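PDB 3KK7: putative cell invasion protein with MAC/Perforin domain from Bacteroides thetaiotaomicron VPI-5482, which is of unestablished function but belongs to the membrane-attack complex/perforin family, whose members commonly act on membranes, often by forming pores. Local coordinates for residues 53-58 with 73-78; 212-217 with 342-347; 409-414 with 468-473. One frame throughout, in Å; residues are numbered along the deposited sequence.

Interaction 1 (53-58 with 73-78); sequences TDFLGC and ANAKYP
Two separate patches make the contact between residues 53-58 and 73-78, and no hydrogen bond crosses between them. In the first, the methyl group CB of Ala75 meets one ortho corner of the Phe55 ring, with Phe55 CD1 3.3 Å from Ala75 CB, a tight apolar approach that is oblique to the ring plane. The torsion chi1 of -60° sets Phe55 CG anti to its own carbonyl carbon, and so swings the ring towards the methyl. In the second patch, Cys58 and Pro78 form an antiparallel, non-hydrogen-bonded pair whose CA atoms lie 4.1 Å apart. Here Cys58 CA lies 3.3 Å from Tyr77 O, a C-H...O contact that is strongly bent, 122° at the hydrogen. Cys58 SG lies alongside, 3.8 Å from Pro78 CA, while the two side chains diverge.

One shell further out, a type II turn from Phe55 to Cys58 fixes how these two residues are spaced. It is closed by Cys58 N donating to Phe55 O at 3.2 Å, and Gly57 takes the positive phi (76°) of its third position. On the partner side Lys76 folds back, so that its NZ donates to Ala73 O at 3.2 Å, within the carbonyl plane. Phe49 meets the Phe55 ring, and Tyr77 N is hydrogen-bonded to Ser59 OG. The turn thus delivers Cys58 to a single antiparallel bridge with Pro78, just past the corner at Tyr77, at the start of strand 58-60, an element of the large antiparallel sheet that forms the core of the MACPF fold.

Interaction 2 (212-217 with 342-347); sequences VLTGYY and GLYPIS
An antiparallel strand pair of the MACPF sheet, ending in a bulge-like step at Thr214-Gly215, joins residues 212-217 to 342-347. The regular part is the hydrogen-bonded pair Val212 and Tyr344, which satisfies four backbone groups. Val212 N donates to Tyr344 O at 2.8 Å, nearly straight at 168°, and the reciprocal bond runs from Tyr344 N to Val212 O at 3.0 Å. Both donors lie in the plane of the carbonyl they meet. Between the bonded sites, the Leu213 backbone turns to Gly57 and Cys58 on its other side, and that of Thr214 also bonds to Leu173.

The step resembles a bulge in that Gly342 O accepts from two successive amides. Thr214 N reaches it at 2.9 Å from 37° above the carbonyl plane, whereas Gly215 N comes in the plane, on a lone pair, at 3.1 Å and a C=O...N angle of 110°. The backbones are close here, with Gly342 CA 3.3 Å from Gly215 O in a C-H...O contact.

Leu213 and Leu343 lie side by side on one face, their CD2 atoms 3.8 Å apart, and both touch Leu338 of strand 334-338. Val212, on the other face, crosses the Ile346 side chain at about a right angle, CG2 meeting CG1. Tyr344, whose OH bonds weakly to Thr175 OG1, turns its ring across the Thr214 side chain, with Tyr344 CD1 3.4 Å from Thr214 OG1.

Interaction 3 (409-414 with 468-473); sequences IFSNPD and SFQINN
Ile409 O is the best-held polar atom of this contact, and a single hydrogen bond grips it: Ile471 N donates at 2.9 Å, with a nearly linear angle of 175° and an approach almost along the C=O axis. Around it runs the alternating ladder of a parallel pair. Ile409 N donates a hydrogen bond to Phe469 O at 2.7 Å, and beyond the central bond the ladder loosens, since Ser411 N reaches Ile471 O through a weak bond only. The last rung, Asn473 N to Ser411 O, is long at 3.3 Å. The axes of the short segments 409-411 and 468-472 cross at 37°.

Side chains add a second tie where the ladder is weak. Ser411 OG donates to Asn472 OD1 at 3.1 Å, coming from above the amide plane. Pro413 then leans over Asn472 and Asn473, its CD 3.1 Å from Asn473 OD1. At the other end Ile409 CD1 packs on Ser468 OG at 3.4 Å. Ile409 and Ser411 share a face of the sheet, and both touch Met382 of strand 376-386. The opposite face carries Phe410 and Ile471, where Phe410 CE1 and Ile471 CD1 approach at 4.3 Å. Ile471 continues outward to Tyr499 and Phe501, which belong to strand 499-504 of the D3 region. The pair is therefore a parallel element of the mixed sheet of the D2 domain, with Ile471 on one face meeting a strand of the neighbouring D3 sheet.

In the fold
Interactions 1 and 2 belong to one connected region of the MACPF sheet: their centres are 10 Å apart, and Leu213 joins them, since Cys58 O and Leu213 N, like Gly57 N and Leu213 O, are 2.8 Å apart, probable hydrogen bonds. Strand 211-218 therefore pairs with strand 58-60 as well as with strand 343-345. Interaction 3 stands apart in the D2 region. Its centre is about 40 Å from that of interaction 1 and about 34 Å from that of interaction 2, whose nearest atoms come within about 11 Å without touching. The three follow one another along the chain, and interactions 1 and 3 lie on opposite sides of its centre.

Interaction 1 (53-58 with 73-78)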
ATOM      1  N   THR A  53      -3.269   3.925  21.838  1.00 38.71           N
ATOM      2  CA  THR A  53      -3.453   2.549  21.431  1.00 36.92           C
ATOM      3  C   THR A  53      -4.357   2.433  20.191  1.00 35.77           C
ATOM      4  O   THR A  53      -4.408   1.389  19.534  1.00 35.76           O
ATOM      5  CB  THR A  53      -4.008   1.698  22.621  1.00 37.10           C
ATOM      6  OG1 THR A  53      -5.420   1.892  22.737  1.00 37.20           O
ATOM      7  CG2 THR A  53      -3.310   2.070  23.952  1.00 34.88           C
ATOM      8  N   ASP A  54      -5.063   3.503  19.854  1.00 34.34           N
ATOM      9  CA  ASP A  54      -5.991   3.471  18.716  1.00 33.33           C
ATOM     10  C   ASP A  54      -5.327   3.522  17.340  1.00 31.57           C
ATOM     11  O   ASP A  54      -6.034   3.465  16.365  1.00 30.85           O
ATOM     12  CB  ASP A  54      -6.997   4.644  18.776  1.00 33.84           C
ATOM     13  CG  ASP A  54      -7.933   4.589  19.969  1.00 35.10           C
ATOM     14  OD1 ASP A  54      -8.493   3.511  20.286  1.00 36.38           O
ATOM     15  OD2 ASP A  54      -8.145   5.666  20.550  1.00 39.48           O
ATOM     16  N   PHE A  55      -4.010   3.671  17.226  1.00 30.15           N
ATOM     17  CA  PHE A  55      -3.410   3.717  15.882  1.00 29.49           C
ATOM     18  C   PHE A  55      -3.213   2.331  15.280  1.00 28.97           C
ATOM     19  O   PHE A  55      -2.982   2.206  14.086  1.00 28.56           O
ATOM     20  CB  PHE A  55      -2.083   4.467  15.877  1.00 29.22           C
ATOM     21  CG  PHE A  55      -2.215   5.868  16.313  1.00 29.45           C
ATOM     22  CD1 PHE A  55      -2.700   6.813  15.458  1.00 28.80           C
ATOM     23  CD2 PHE A  55      -1.902   6.240  17.598  1.00 31.00           C
ATOM     24  CE1 PHE A  55      -2.870   8.119  15.873  1.00 30.63           C
ATOM     25  CE2 PHE A  55      -2.061   7.567  18.020  1.00 31.89           C
ATOM     26  CZ  PHE A  55      -2.550   8.494  17.160  1.00 29.95           C
ATOM     27  N   LEU A  56      -3.312   1.298  16.104  1.00 28.36           N
ATOM     28  CA  LEU A  56      -3.018  -0.041  15.652  1.00 28.33           C
ATOM     29  C   LEU A  56      -4.051  -0.469  14.621  1.00 27.72           C
ATOM     30  O   LEU A  56      -5.224  -0.219  14.786  1.00 27.37           O
ATOM     31  CB  LEU A  56      -3.008  -1.006  16.837  1.00 28.33           C
ATOM     32  CG  LEU A  56      -2.120  -2.239  16.670  1.00 28.65           C
ATOM     33  CD1 LEU A  56      -0.659  -1.862  16.532  1.00 24.59           C
ATOM     34  CD2 LEU A  56      -2.347  -3.173  17.886  1.00 29.13           C
ATOM     35  N   GLY A  57      -3.589  -1.078  13.540  1.00 27.72           N
ATOM     36  CA  GLY A  57      -4.467  -1.544  12.466  1.00 27.79           C
ATOM     37  C   GLY A  57      -4.991  -0.456  11.542  1.00 27.75           C
ATOM     38  O   GLY A  57      -5.891  -0.725  10.715  1.00 27.00           O
ATOM     39  N   CYS A  58      -4.466   0.763  11.701  1.00 27.39           N
ATOM     40  CA  CYS A  58      -4.781   1.858  10.791  1.00 28.46           C
ATOM     41  C   CYS A  58      -3.805   1.931   9.653  1.00 27.39           C
ATOM     42  O   CYS A  58      -2.665   1.487   9.760  1.00 27.18           O
ATOM     43  CB  CYS A  58      -4.777   3.224  11.480  1.00 28.89           C
ATOM     44  SG  CYS A  58      -6.155   3.383  12.592  1.00 33.47           S
ATOM     45  N   ALA A  73       0.516  11.757  12.934  1.00 26.00           N
ATOM     46  CA  ALA A  73      -0.212  12.467  11.880  1.00 25.94           C
ATOM     47  C   ALA A  73      -0.357  11.624  10.584  1.00 26.29           C
ATOM     48  O   ALA A  73      -1.283  11.818   9.834  1.00 26.77           O
ATOM     49  CB  ALA A  73       0.477  13.807  11.569  1.00 25.38           C
ATOM     50  N   ASN A  74       0.574  10.720  10.308  1.00 26.53           N
ATOM     51  CA  ASN A  74       0.503   9.900   9.111  1.00 26.94           C
ATOM     52  C   ASN A  74      -0.434   8.700   9.260  1.00 27.29           C
ATOM     53  O   ASN A  74      -0.653   7.961   8.294  1.00 26.62           O
ATOM     54  CB  ASN A  74       1.898   9.401   8.722  1.00 27.22           C
ATOM     55  CG  ASN A  74       2.871  10.532   8.427  1.00 27.17           C
ATOM     56  OD1 ASN A  74       2.479  11.621   8.005  1.00 27.04           O
ATOM     57  ND2 ASN A  74       4.154  10.275   8.660  1.00 27.01           N
ATOM     58  N   ALA A  75      -0.940   8.473  10.474  1.00 27.50           N
ATOM     59  CA  ALA A  75      -1.972   7.458  10.693  1.00 27.71           C
ATOM     60  C   ALA A  75      -3.259   7.998  10.092  1.00 27.84           C
ATOM     61  O   ALA A  75      -3.662   9.104  10.425  1.00 28.04           O
ATOM     62  CB  ALA A  75      -2.151   7.205  12.178  1.00 27.42           C
ATOM     63  N   LYS A  76      -3.901   7.257   9.197  1.00 28.16           N
ATOM     64  CA  LYS A  76      -5.064   7.811   8.508  1.00 28.83           C
ATOM     65  C   LYS A  76      -6.403   7.213   8.928  1.00 28.63           C
ATOM     66  O   LYS A  76      -7.101   7.819   9.727  1.00 29.93           O
ATOM     67  CB  LYS A  76      -4.863   7.733   6.993  1.00 29.52           C
ATOM     68  CG  LYS A  76      -3.733   8.632   6.438  1.00 31.97           C
ATOM     69  CD  LYS A  76      -4.027  10.154   6.508  1.00 32.44           C
ATOM     70  CE  LYS A  76      -2.775  10.943   6.137  1.00 34.89           C
ATOM     71  NZ  LYS A  76      -2.631  12.205   6.917  1.00 35.84           N
ATOM     72  N   TYR A  77      -6.777   6.052   8.397  1.00 28.41           N
ATOM     73  CA  TYR A  77      -8.053   5.435   8.723  1.00 28.29           C
ATOM     74  C   TYR A  77      -7.922   3.970   9.094  1.00 27.70           C
ATOM     75  O   TYR A  77      -6.937   3.292   8.755  1.00 27.43           O
ATOM     76  CB  TYR A  77      -9.021   5.528   7.556  1.00 28.61           C
ATOM     77  CG  TYR A  77      -9.212   6.911   7.007  1.00 30.86           C
ATOM     78  CD1 TYR A  77     -10.067   7.819   7.629  1.00 30.87           C
ATOM     79  CD2 TYR A  77      -8.550   7.310   5.839  1.00 32.76           C
ATOM     80  CE1 TYR A  77     -10.249   9.079   7.110  1.00 32.23           C
ATOM     81  CE2 TYR A  77      -8.713   8.571   5.318  1.00 32.28           C
ATOM     82  CZ  TYR A  77      -9.559   9.452   5.950  1.00 33.98           C
ATOM     83  OH  TYR A  77      -9.703  10.712   5.419  1.00 35.95           O
ATOM     84  N   PRO A  78      -8.931   3.461   9.787  1.00 27.22           N
ATOM     85  CA  PRO A  78      -8.804   2.070  10.210  1.00 26.78           C
ATOM     86  C   PRO A  78      -8.915   1.115   9.042  1.00 26.39           C
ATOM     87  O   PRO A  78      -9.784   1.293   8.195  1.00 26.30           O
ATOM     88  CB  PRO A  78      -9.985   1.847  11.176  1.00 26.61           C
ATOM     89  CG  PRO A  78     -10.703   3.135  11.314  1.00 27.23           C
ATOM     90  CD  PRO A  78      -9.985   4.202  10.505  1.00 27.39           C
TER

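Interaction 2 (212-217 with 342-347)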
ATOM      1  N   VAL A 212      -0.238  -0.750   6.728  1.00 23.45           N
ATOM      2  CA  VAL A 212      -1.034  -0.916   7.955  1.00 22.57           C
ATOM      3  C   VAL A 212      -0.118  -0.979   9.170  1.00 22.49           C
ATOM      4  O   VAL A 212       0.875  -1.709   9.182  1.00 22.06           O
ATOM      5  CB  VAL A 212      -1.926  -2.150   7.889  1.00 22.12           C
ATOM      6  CG1 VAL A 212      -2.834  -2.192   9.080  1.00 21.88           C
ATOM      7  CG2 VAL A 212      -2.728  -2.130   6.630  1.00 20.88           C
ATOM      8  N   LEU A 213      -0.452  -0.194  10.188  1.00 22.22           N
ATOM      9  CA  LEU A 213       0.328  -0.170  11.436  1.00 22.22           C
ATOM     10  C   LEU A 213       0.138  -1.468  12.266  1.00 21.84           C
ATOM     11  O   LEU A 213      -0.942  -1.714  12.761  1.00 21.37           O
ATOM     12  CB  LEU A 213      -0.069   1.063  12.287  1.00 21.87           C
ATOM     13  CG  LEU A 213       0.422   2.410  11.734  1.00 21.59           C
ATOM     14  CD1 LEU A 213      -0.465   3.587  12.183  1.00 21.99           C
ATOM     15  CD2 LEU A 213       1.906   2.687  12.088  1.00 19.10           C
ATOM     16  N   THR A 214       1.202  -2.252  12.417  1.00 21.88           N
ATOM     17  CA  THR A 214       1.231  -3.454  13.240  1.00 21.94           C
ATOM     18  C   THR A 214       2.180  -3.360  14.440  1.00 22.58           C
ATOM     19  O   THR A 214       2.037  -4.147  15.403  1.00 22.23           O
ATOM     20  CB  THR A 214       1.694  -4.689  12.428  1.00 21.70           C
ATOM     21  OG1 THR A 214       3.037  -4.481  11.967  1.00 25.55           O
ATOM     22  CG2 THR A 214       0.784  -4.969  11.240  1.00 19.57           C
ATOM     23  N   GLY A 215       3.156  -2.441  14.384  1.00 22.63           N
ATOM     24  CA  GLY A 215       4.158  -2.296  15.465  1.00 22.76           C
ATOM     25  C   GLY A 215       4.728  -0.889  15.630  1.00 23.05           C
ATOM     26  O   GLY A 215       5.472  -0.398  14.795  1.00 23.09           O
ATOM     27  N   TYR A 216       4.394  -0.217  16.723  1.00 23.52           N
ATOM     28  CA  TYR A 216       4.907   1.126  16.941  1.00 23.38           C
ATOM     29  C   TYR A 216       5.249   1.387  18.379  1.00 23.43           C
ATOM     30  O   TYR A 216       4.987   0.550  19.237  1.00 22.99           O
ATOM     31  CB  TYR A 216       3.913   2.170  16.444  1.00 23.41           C
ATOM     32  CG  TYR A 216       2.536   2.229  17.100  1.00 23.71           C
ATOM     33  CD1 TYR A 216       2.289   3.048  18.197  1.00 22.09           C
ATOM     34  CD2 TYR A 216       1.455   1.522  16.547  1.00 23.85           C
ATOM     35  CE1 TYR A 216       1.010   3.151  18.745  1.00 22.05           C
ATOM     36  CE2 TYR A 216       0.181   1.595  17.091  1.00 23.55           C
ATOM     37  CZ  TYR A 216      -0.051   2.413  18.189  1.00 23.51           C
ATOM     38  OH  TYR A 216      -1.349   2.467  18.707  1.00 18.76           O
ATOM     39  N   TYR A 217       5.852   2.554  18.623  1.00 23.71           N
ATOM     40  CA  TYR A 217       6.169   3.011  19.971  1.00 23.57           C
ATOM     41  C   TYR A 217       5.301   4.187  20.341  1.00 23.34           C
ATOM     42  O   TYR A 217       4.856   4.931  19.469  1.00 23.43           O
ATOM     43  CB  TYR A 217       7.621   3.427  20.052  1.00 23.88           C
ATOM     44  CG  TYR A 217       8.582   2.294  19.829  1.00 24.47           C
ATOM     45  CD1 TYR A 217       8.905   1.427  20.859  1.00 25.61           C
ATOM     46  CD2 TYR A 217       9.170   2.088  18.583  1.00 24.75           C
ATOM     47  CE1 TYR A 217       9.800   0.404  20.659  1.00 25.66           C
ATOM     48  CE2 TYR A 217      10.058   1.070  18.377  1.00 25.16           C
ATOM     49  CZ  TYR A 217      10.363   0.231  19.420  1.00 24.25           C
ATOM     50  OH  TYR A 217      11.228  -0.786  19.225  1.00 25.90           O
ATOM     51  N   GLY A 342       7.174  -2.872  11.649  1.00 22.94           N
ATOM     52  CA  GLY A 342       5.895  -2.386  12.182  1.00 22.79           C
ATOM     53  C   GLY A 342       4.885  -1.921  11.139  1.00 23.08           C
ATOM     54  O   GLY A 342       3.803  -1.470  11.493  1.00 22.90           O
ATOM     55  N   LEU A 343       5.262  -1.981   9.856  1.00 23.39           N
ATOM     56  CA  LEU A 343       4.381  -1.617   8.735  1.00 23.44           C
ATOM     57  C   LEU A 343       4.219  -2.812   7.799  1.00 22.76           C
ATOM     58  O   LEU A 343       5.190  -3.346   7.301  1.00 23.27           O
ATOM     59  CB  LEU A 343       4.920  -0.420   7.933  1.00 23.34           C
ATOM     60  CG  LEU A 343       4.997   0.958   8.582  1.00 23.41           C
ATOM     61  CD1 LEU A 343       5.683   1.936   7.622  1.00 21.11           C
ATOM     62  CD2 LEU A 343       3.620   1.446   8.975  1.00 23.14           C
ATOM     63  N   TYR A 344       2.977  -3.199   7.550  1.00 22.54           N
ATOM     64  CA  TYR A 344       2.647  -4.323   6.692  1.00 22.39           C
ATOM     65  C   TYR A 344       1.940  -3.826   5.460  1.00 22.23           C
ATOM     66  O   TYR A 344       1.157  -2.896   5.534  1.00 22.79           O
ATOM     67  CB  TYR A 344       1.734  -5.303   7.447  1.00 22.85           C
ATOM     68  CG  TYR A 344       2.509  -6.406   8.123  1.00 22.92           C
ATOM     69  CD1 TYR A 344       3.490  -6.104   9.061  1.00 22.78           C
ATOM     70  CD2 TYR A 344       2.291  -7.751   7.797  1.00 23.56           C
ATOM     71  CE1 TYR A 344       4.223  -7.097   9.658  1.00 24.12           C
ATOM     72  CE2 TYR A 344       3.033  -8.767   8.404  1.00 23.37           C
ATOM     73  CZ  TYR A 344       3.991  -8.422   9.322  1.00 23.04           C
ATOM     74  OH  TYR A 344       4.723  -9.375   9.941  1.00 26.40           O
ATOM     75  N   PRO A 345       2.204  -4.439   4.316  1.00 22.15           N
ATOM     76  CA  PRO A 345       1.494  -4.016   3.150  1.00 22.51           C
ATOM     77  C   PRO A 345       0.004  -4.236   3.286  1.00 22.52           C
ATOM     78  O   PRO A 345      -0.414  -5.209   3.890  1.00 22.43           O
ATOM     79  CB  PRO A 345       2.019  -4.968   2.072  1.00 23.04           C
ATOM     80  CG  PRO A 345       2.368  -6.195   2.792  1.00 22.64           C
ATOM     81  CD  PRO A 345       2.968  -5.670   4.059  1.00 22.82           C
ATOM     82  N   ILE A 346      -0.787  -3.360   2.686  1.00 23.15           N
ATOM     83  CA  ILE A 346      -2.252  -3.531   2.641  1.00 23.43           C
ATOM     84  C   ILE A 346      -2.600  -4.886   2.054  1.00 23.43           C
ATOM     85  O   ILE A 346      -3.589  -5.497   2.440  1.00 23.70           O
ATOM     86  CB  ILE A 346      -2.923  -2.388   1.828  1.00 23.64           C
ATOM     87  CG1 ILE A 346      -2.758  -1.071   2.578  1.00 24.24           C
ATOM     88  CG2 ILE A 346      -4.400  -2.606   1.618  1.00 21.84           C
ATOM     89  CD1 ILE A 346      -3.150   0.126   1.770  1.00 25.31           C
ATOM     90  N   SER A 347      -1.767  -5.382   1.144  1.00 24.29           N
ATOM     91  CA  SER A 347      -2.045  -6.678   0.496  1.00 24.47           C
ATOM     92  C   SER A 347      -2.101  -7.846   1.471  1.00 24.93           C
ATOM     93  O   SER A 347      -2.774  -8.843   1.204  1.00 25.81           O
ATOM     94  CB  SER A 347      -1.064  -6.974  -0.631  1.00 24.05           C
ATOM     95  OG  SER A 347       0.252  -6.940  -0.173  1.00 22.68           O
TER

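Interaction 3 (409-414 with 468-473)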
ATOM      1  N   ILE A 409      -7.737 -14.791 -17.406  1.00 31.74           N
ATOM      2  CA  ILE A 409      -7.690 -15.752 -18.502  1.00 32.23           C
ATOM      3  C   ILE A 409      -8.391 -17.028 -18.064  1.00 32.53           C
ATOM      4  O   ILE A 409      -7.992 -17.621 -17.079  1.00 31.87           O
ATOM      5  CB  ILE A 409      -6.220 -16.136 -18.849  1.00 32.20           C
ATOM      6  CG1 ILE A 409      -5.339 -14.909 -19.078  1.00 32.80           C
ATOM      7  CG2 ILE A 409      -6.160 -16.989 -20.092  1.00 32.23           C
ATOM      8  CD1 ILE A 409      -3.850 -15.241 -19.104  1.00 32.71           C
ATOM      9  N   PHE A 410      -9.434 -17.434 -18.792  1.00 33.83           N
ATOM     10  CA  PHE A 410     -10.134 -18.721 -18.561  1.00 35.03           C
ATOM     11  C   PHE A 410      -9.448 -19.794 -19.413  1.00 36.72           C
ATOM     12  O   PHE A 410      -9.848 -20.077 -20.546  1.00 36.34           O
ATOM     13  CB  PHE A 410     -11.591 -18.636 -18.988  1.00 34.70           C
ATOM     14  CG  PHE A 410     -12.431 -17.665 -18.199  1.00 34.64           C
ATOM     15  CD1 PHE A 410     -11.910 -16.846 -17.225  1.00 35.16           C
ATOM     16  CD2 PHE A 410     -13.776 -17.550 -18.481  1.00 35.04           C
ATOM     17  CE1 PHE A 410     -12.735 -15.955 -16.530  1.00 35.44           C
ATOM     18  CE2 PHE A 410     -14.595 -16.664 -17.788  1.00 33.92           C
ATOM     19  CZ  PHE A 410     -14.072 -15.872 -16.817  1.00 34.51           C
ATOM     20  N   SER A 411      -8.408 -20.392 -18.858  1.00 38.93           N
ATOM     21  CA  SER A 411      -7.555 -21.308 -19.609  1.00 40.81           C
ATOM     22  C   SER A 411      -8.098 -22.709 -19.667  1.00 42.24           C
ATOM     23  O   SER A 411      -8.916 -23.097 -18.830  1.00 42.55           O
ATOM     24  CB  SER A 411      -6.160 -21.338 -18.995  1.00 41.05           C
ATOM     25  OG  SER A 411      -6.224 -20.947 -17.632  1.00 42.65           O
ATOM     26  N   ASN A 412      -7.628 -23.453 -20.677  1.00 44.16           N
ATOM     27  CA  ASN A 412      -7.930 -24.880 -20.867  1.00 45.63           C
ATOM     28  C   ASN A 412      -6.631 -25.646 -20.618  1.00 46.40           C
ATOM     29  O   ASN A 412      -5.774 -25.728 -21.503  1.00 46.61           O
ATOM     30  CB  ASN A 412      -8.463 -25.165 -22.292  1.00 45.98           C
ATOM     31  CG  ASN A 412      -9.675 -24.261 -22.683  1.00 47.76           C
ATOM     32  OD1 ASN A 412      -9.936 -23.219 -22.048  1.00 48.04           O
ATOM     33  ND2 ASN A 412     -10.407 -24.663 -23.749  1.00 48.42           N
ATOM     34  N   PRO A 413      -6.462 -26.200 -19.404  1.00 47.44           N
ATOM     35  CA  PRO A 413      -5.165 -26.788 -19.074  1.00 48.04           C
ATOM     36  C   PRO A 413      -4.823 -28.004 -19.946  1.00 48.84           C
ATOM     37  O   PRO A 413      -3.649 -28.357 -20.063  1.00 48.72           O
ATOM     38  CB  PRO A 413      -5.312 -27.150 -17.594  1.00 47.97           C
ATOM     39  CG  PRO A 413      -6.768 -27.373 -17.397  1.00 47.59           C
ATOM     40  CD  PRO A 413      -7.460 -26.432 -18.342  1.00 47.46           C
ATOM     41  N   ASP A 414      -5.840 -28.602 -20.576  1.00 49.91           N
ATOM     42  CA  ASP A 414      -5.643 -29.696 -21.543  1.00 50.89           C
ATOM     43  C   ASP A 414      -5.236 -29.217 -22.945  1.00 50.91           C
ATOM     44  O   ASP A 414      -5.078 -30.018 -23.865  1.00 51.00           O
ATOM     45  CB  ASP A 414      -6.900 -30.590 -21.622  1.00 51.36           C
ATOM     46  CG  ASP A 414      -6.913 -31.706 -20.552  1.00 52.85           C
ATOM     47  OD1 ASP A 414      -6.112 -31.658 -19.587  1.00 54.42           O
ATOM     48  OD2 ASP A 414      -7.727 -32.651 -20.681  1.00 55.54           O
ATOM     49  N   SER A 468      -1.910 -10.436 -15.650  1.00 38.74           N
ATOM     50  CA  SER A 468      -2.874 -11.516 -15.953  1.00 38.22           C
ATOM     51  C   SER A 468      -2.945 -12.617 -14.887  1.00 37.14           C
ATOM     52  O   SER A 468      -1.970 -12.889 -14.217  1.00 36.99           O
ATOM     53  CB  SER A 468      -2.573 -12.155 -17.312  1.00 38.15           C
ATOM     54  OG  SER A 468      -1.784 -13.334 -17.187  1.00 39.73           O
ATOM     55  N   PHE A 469      -4.109 -13.246 -14.743  1.00 36.25           N
ATOM     56  CA  PHE A 469      -4.240 -14.463 -13.930  1.00 35.77           C
ATOM     57  C   PHE A 469      -4.863 -15.577 -14.767  1.00 35.82           C
ATOM     58  O   PHE A 469      -5.709 -15.320 -15.638  1.00 35.17           O
ATOM     59  CB  PHE A 469      -5.103 -14.208 -12.701  1.00 35.56           C
ATOM     60  CG  PHE A 469      -4.617 -13.074 -11.862  1.00 35.29           C
ATOM     61  CD1 PHE A 469      -4.885 -11.763 -12.225  1.00 34.93           C
ATOM     62  CD2 PHE A 469      -3.860 -13.303 -10.739  1.00 34.67           C
ATOM     63  CE1 PHE A 469      -4.414 -10.712 -11.477  1.00 34.03           C
ATOM     64  CE2 PHE A 469      -3.394 -12.237  -9.974  1.00 34.71           C
ATOM     65  CZ  PHE A 469      -3.665 -10.950 -10.348  1.00 33.24           C
ATOM     66  N   GLN A 470      -4.425 -16.808 -14.499  1.00 36.18           N
ATOM     67  CA  GLN A 470      -4.984 -18.027 -15.104  1.00 36.12           C
ATOM     68  C   GLN A 470      -5.957 -18.708 -14.172  1.00 35.55           C
ATOM     69  O   GLN A 470      -5.606 -19.018 -13.042  1.00 34.57           O
ATOM     70  CB  GLN A 470      -3.893 -19.047 -15.355  1.00 36.60           C
ATOM     71  CG  GLN A 470      -2.926 -18.719 -16.477  1.00 38.48           C
ATOM     72  CD  GLN A 470      -2.261 -19.979 -17.039  1.00 39.93           C
ATOM     73  OE1 GLN A 470      -2.686 -21.102 -16.765  1.00 41.44           O
ATOM     74  NE2 GLN A 470      -1.238 -19.793 -17.843  1.00 41.28           N
ATOM     75  N   ILE A 471      -7.178 -18.935 -14.651  1.00 35.75           N
ATOM     76  CA  ILE A 471      -8.150 -19.765 -13.949  1.00 35.87           C
ATOM     77  C   ILE A 471      -8.525 -20.918 -14.878  1.00 36.06           C
ATOM     78  O   ILE A 471      -9.213 -20.725 -15.894  1.00 36.65           O
ATOM     79  CB  ILE A 471      -9.433 -19.017 -13.548  1.00 35.95           C
ATOM     80  CG1 ILE A 471      -9.171 -17.572 -13.124  1.00 35.34           C
ATOM     81  CG2 ILE A 471     -10.130 -19.775 -12.405  1.00 36.41           C
ATOM     82  CD1 ILE A 471     -10.471 -16.767 -12.994  1.00 34.65           C
ATOM     83  N   ASN A 472      -8.049 -22.113 -14.540  1.00 36.10           N
ATOM     84  CA  ASN A 472      -8.326 -23.313 -15.342  1.00 35.73           C
ATOM     85  C   ASN A 472      -9.744 -23.785 -15.160  1.00 35.64           C
ATOM     86  O   ASN A 472     -10.334 -23.587 -14.097  1.00 35.74           O
ATOM     87  CB  ASN A 472      -7.426 -24.474 -14.932  1.00 35.30           C
ATOM     88  CG  ASN A 472      -5.969 -24.209 -15.182  1.00 35.20           C
ATOM     89  OD1 ASN A 472      -5.598 -23.566 -16.170  1.00 36.70           O
ATOM     90  ND2 ASN A 472      -5.118 -24.735 -14.304  1.00 33.51           N
ATOM     91  N   ASN A 473     -10.274 -24.437 -16.192  1.00 35.61           N
ATOM     92  CA  ASN A 473     -11.567 -25.102 -16.102  1.00 35.41           C
ATOM     93  C   ASN A 473     -12.677 -24.194 -15.577  1.00 35.00           C
ATOM     94  O   ASN A 473     -13.478 -24.618 -14.733  1.00 35.08           O
ATOM     95  CB  ASN A 473     -11.446 -26.330 -15.198  1.00 35.52           C
ATOM     96  CG  ASN A 473     -10.283 -27.208 -15.575  1.00 36.98           C
ATOM     97  OD1 ASN A 473      -9.967 -27.346 -16.754  1.00 41.32           O
ATOM     98  ND2 ASN A 473      -9.636 -27.810 -14.585  1.00 37.86           N
TER